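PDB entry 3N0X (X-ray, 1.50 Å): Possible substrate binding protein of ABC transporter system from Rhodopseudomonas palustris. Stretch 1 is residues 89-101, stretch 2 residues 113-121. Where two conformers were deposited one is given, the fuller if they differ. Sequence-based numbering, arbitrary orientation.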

# COMPACT_ATOMS: atom_id res chain seq x y z
N ASP A 89 17.56 -4.92 -2.74
CA ASP A 89 18.26 -3.74 -2.24
C ASP A 89 18.51 -3.72 -0.73
O ASP A 89 19.37 -2.98 -0.27
CB ASP A 89 17.48 -2.47 -2.58
CG ASP A 89 17.44 -2.16 -4.04
OD1 ASP A 89 18.24 -2.74 -4.81
OD2 ASP A 89 16.52 -1.38 -4.42
N LEU A 90 17.76 -4.51 0.05
CA LEU A 90 17.85 -4.37 1.50
C LEU A 90 19.29 -4.58 2.02
O LEU A 90 19.76 -3.80 2.84
CB LEU A 90 16.86 -5.29 2.22
CG LEU A 90 15.43 -5.22 1.71
CD1 LEU A 90 14.56 -6.19 2.57
CD2 LEU A 90 14.84 -3.83 1.73
N PRO A 91 20.02 -5.61 1.53
CA PRO A 91 21.39 -5.82 2.02
C PRO A 91 22.34 -4.68 1.67
O PRO A 91 23.36 -4.51 2.36
CB PRO A 91 21.83 -7.13 1.32
CG PRO A 91 20.59 -7.76 0.92
CD PRO A 91 19.57 -6.73 0.70
N VAL A 92 22.03 -3.92 0.63
CA VAL A 92 22.86 -2.77 0.25
C VAL A 92 22.80 -1.66 1.31
O VAL A 92 23.80 -1.02 1.62
CB VAL A 92 22.44 -2.23 -1.14
CG1 VAL A 92 23.31 -1.05 -1.53
CG2 VAL A 92 22.52 -3.36 -2.18
N ALA A 93 21.61 -1.45 1.86
CA ALA A 93 21.48 -0.51 2.96
C ALA A 93 22.35 -0.91 4.14
O ALA A 93 23.08 -0.09 4.69
CB ALA A 93 20.00 -0.39 3.40
N GLU A 94 22.32 -2.20 4.50
CA GLU A 94 23.13 -2.69 5.60
C GLU A 94 24.62 -2.56 5.28
O GLU A 94 25.40 -2.15 6.14
CB GLU A 94 22.77 -4.15 5.96
CG GLU A 94 23.62 -4.72 7.09
CD GLU A 94 23.22 -6.14 7.51
OE1 GLU A 94 22.03 -6.39 7.73
OE2 GLU A 94 24.11 -6.99 7.67
N GLU A 95 25.03 -2.92 4.06
CA GLU A 95 26.45 -2.86 3.68
C GLU A 95 27.03 -1.45 3.81
O GLU A 95 28.14 -1.26 4.25
CB GLU A 95 26.66 -3.41 2.26
CG GLU A 95 28.10 -3.31 1.72
N ASN A 96 26.23 -0.46 3.39
CA ASN A 96 26.63 0.94 3.43
C ASN A 96 26.30 1.69 4.72
O ASN A 96 26.67 2.84 4.85
CB ASN A 96 25.99 1.64 2.24
CG ASN A 96 26.63 1.19 0.95
OD1 ASN A 96 27.73 1.65 0.62
ND2 ASN A 96 26.00 0.24 0.26
N LYS A 97 25.61 1.01 5.64
CA LYS A 97 25.17 1.59 6.92
C LYS A 97 24.41 2.89 6.69
O LYS A 97 24.68 3.90 7.31
CB LYS A 97 26.33 1.77 7.90
CG LYS A 97 26.98 0.47 8.34
CD LYS A 97 28.06 0.70 9.37
CE LYS A 97 28.70 -0.62 9.83
NZ LYS A 97 29.71 -0.33 10.89
N LYS A 98 23.43 2.81 5.79
CA LYS A 98 22.56 3.92 5.47
C LYS A 98 21.11 3.42 5.41
O LYS A 98 20.84 2.26 5.09
CB LYS A 98 23.01 4.62 4.18
CG LYS A 98 24.28 5.49 4.35
CD LYS A 98 24.55 6.37 3.14
CE LYS A 98 25.74 7.33 3.33
NZ LYS A 98 26.22 7.98 2.07
N ILE A 99 20.17 4.29 5.75
CA ILE A 99 18.77 3.93 5.78
C ILE A 99 18.18 3.86 4.37
O ILE A 99 18.48 4.69 3.51
CB ILE A 99 18.00 4.92 6.66
CG1 ILE A 99 18.37 4.66 8.15
CG2 ILE A 99 16.48 4.78 6.45
CD1 ILE A 99 17.99 5.81 9.01
N LEU A 100 17.29 2.89 4.19
CA LEU A 100 16.42 2.81 3.03
C LEU A 100 14.98 2.85 3.55
O LEU A 100 14.59 2.00 4.36
CB LEU A 100 16.66 1.52 2.27
CG LEU A 100 15.71 1.26 1.09
CD1 LEU A 100 15.81 2.32 -0.02
CD2 LEU A 100 15.95 -0.12 0.51
N ILE A 101 14.21 3.83 3.10
CA ILE A 101 12.79 3.93 3.40
C ILE A 101 12.08 3.30 2.22
O ILE A 101 12.18 3.76 1.07
CB ILE A 101 12.30 5.39 3.58
CG1 ILE A 101 12.93 6.02 4.85
CG2 ILE A 101 10.76 5.40 3.65
CD1 ILE A 101 12.74 7.54 4.93
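Stretch 2, residues 113-121: EKWNRYIFR

A helix that runs into a strand presents two kinds of surface, and a neighbouring segment can use both: its turn packs on the helix while its strand pairs with the strand. Stretch 2 does this in Rhodopseudomonas palustris entry 3N0X. It approaches as loop, makes a type I turn from Asn 116 to Ile 119, and continues as strand through Arg 121, parallel to the strand at Leu 100 and Ile 101. Leu 100 pairs with Ile 119 and Ile 101 with Phe 120. The bonds straddle Ile 119 in the parallel manner: Leu 100 N donates to Tyr 118 O (3.0 Å) and Phe 120 N to Leu 100 O (3.0 Å).

Tyr 118, the residue most covered, sits where the helix gives way to the strand. Its chi1 is m, and its ring lies along the Schellman motif that ends the helix, with Ala 93 O over one face. Tyr 118 CD2 comes to 3.6 Å from Glu 94 CA, Tyr 118 OH to 3.4 Å from Lys 97 CG, and Tyr 118 CB to 4.0 Å from Ala 93 CB.

Leu 90, which points toward stretch 2, is the most covered residue of the helix. Its CD1 lies 3.3 Å from Lys 114 O and its CD2 3.7 Å from Ile 119 CD1. The helix is kinked here, and Asn 116 ND2 donates to Leu 90 O at 3.1 Å; the same side chain receives Tyr 118 N at Asn 116 OD1 (2.9 Å), so one amide ties turn to helix.

Ile 119 joins the two surfaces. Its CB shares a sheet face with Leu 100, yet its CD1 reaches the helix, 3.8 Å from Ala 93 CB, while staying 4.0 Å from Leu 100 CB. Phe 120 shares the other face with Ile 101, and Phe 120 CD1 lies 4.0 Å from Ile 99 CG2.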

# COMPACT_ATOMS: atom_id res chain seq x y z
N GLU A 113 11.06 -11.57 7.27
CA GLU A 113 12.19 -12.48 7.21
C GLU A 113 13.44 -11.85 6.60
O GLU A 113 14.56 -12.25 6.93
CB GLU A 113 11.81 -13.72 6.37
CG GLU A 113 10.74 -14.61 7.01
N LYS A 114 13.25 -10.87 5.71
CA LYS A 114 14.38 -10.29 4.97
C LYS A 114 14.76 -8.91 5.48
O LYS A 114 15.64 -8.24 4.93
CB LYS A 114 14.03 -10.20 3.48
CG LYS A 114 13.79 -11.56 2.86
CD LYS A 114 14.99 -12.43 2.89
CE LYS A 114 14.69 -13.84 2.41
NZ LYS A 114 15.89 -14.72 2.63
N TRP A 115 14.11 -8.48 6.56
CA TRP A 115 14.36 -7.17 7.14
C TRP A 115 15.76 -7.05 7.77
O TRP A 115 16.36 -8.03 8.21
CB TRP A 115 13.31 -6.93 8.24
CG TRP A 115 13.44 -5.69 9.01
CD1 TRP A 115 12.95 -4.47 8.67
CD2 TRP A 115 14.04 -5.56 10.30
NE1 TRP A 115 13.23 -3.57 9.67
CE2 TRP A 115 13.91 -4.20 10.67
CE3 TRP A 115 14.73 -6.43 11.14
CZ2 TRP A 115 14.41 -3.72 11.87
CZ3 TRP A 115 15.24 -5.93 12.35
CH2 TRP A 115 15.05 -4.59 12.70
N ASN A 116 16.26 -5.83 7.79
CA ASN A 116 17.39 -5.46 8.64
C ASN A 116 17.17 -4.07 9.25
O ASN A 116 16.26 -3.34 8.82
CB ASN A 116 18.72 -5.58 7.90
CG ASN A 116 18.93 -4.52 6.88
OD1 ASN A 116 19.02 -3.33 7.21
ND2 ASN A 116 19.02 -4.92 5.60
N ARG A 117 17.98 -3.74 10.24
CA ARG A 117 17.81 -2.54 11.05
C ARG A 117 17.85 -1.21 10.29
O ARG A 117 17.40 -0.20 10.81
CB ARG A 117 18.83 -2.50 12.20
CG ARG A 117 20.26 -2.33 11.73
CD ARG A 117 21.26 -2.69 12.79
NE ARG A 117 21.15 -1.79 13.93
CZ ARG A 117 21.75 -0.61 14.02
NH1 ARG A 117 22.56 -0.18 13.06
NH2 ARG A 117 21.56 0.15 15.09
N TYR A 118 18.41 -1.21 9.09
CA TYR A 118 18.50 0.01 8.26
C TYR A 118 17.26 0.24 7.40
O TYR A 118 17.16 1.25 6.71
CB TYR A 118 19.74 -0.10 7.35
CG TYR A 118 21.03 -0.13 8.19
CD1 TYR A 118 21.61 1.03 8.63
CD2 TYR A 118 21.63 -1.33 8.52
CE1 TYR A 118 22.75 1.02 9.42
CE2 TYR A 118 22.76 -1.35 9.32
CZ TYR A 118 23.33 -0.17 9.77
OH TYR A 118 24.47 -0.13 10.56
N ILE A 119 16.33 -0.70 7.45
CA ILE A 119 15.11 -0.68 6.64
C ILE A 119 13.92 -0.13 7.44
O ILE A 119 13.59 -0.63 8.52
CB ILE A 119 14.76 -2.11 6.11
CG1 ILE A 119 15.95 -2.76 5.42
CG2 ILE A 119 13.50 -2.06 5.17
CD1 ILE A 119 16.63 -1.92 4.36
N PHE A 120 13.30 0.92 6.89
CA PHE A 120 12.02 1.43 7.35
C PHE A 120 11.07 1.35 6.16
O PHE A 120 11.47 1.20 5.01
CB PHE A 120 12.12 2.85 7.87
CG PHE A 120 12.86 2.99 9.18
CD1 PHE A 120 14.27 2.91 9.22
CD2 PHE A 120 12.18 3.11 10.37
CE1 PHE A 120 14.93 3.03 10.43
CE2 PHE A 120 12.85 3.24 11.56
CZ PHE A 120 14.22 3.19 11.60
N ARG A 121 9.77 1.42 6.42
CA ARG A 121 8.80 1.36 5.33
C ARG A 121 7.63 2.28 5.59
O ARG A 121 6.92 2.09 6.56
CB ARG A 121 8.29 -0.06 5.09
CG ARG A 121 7.18 -0.07 4.02
CD ARG A 121 7.04 -1.31 3.24
NE ARG A 121 6.87 -2.51 4.06
CZ ARG A 121 6.87 -3.73 3.52
NH1 ARG A 121 6.98 -3.87 2.23
NH2 ARG A 121 6.79 -4.82 4.28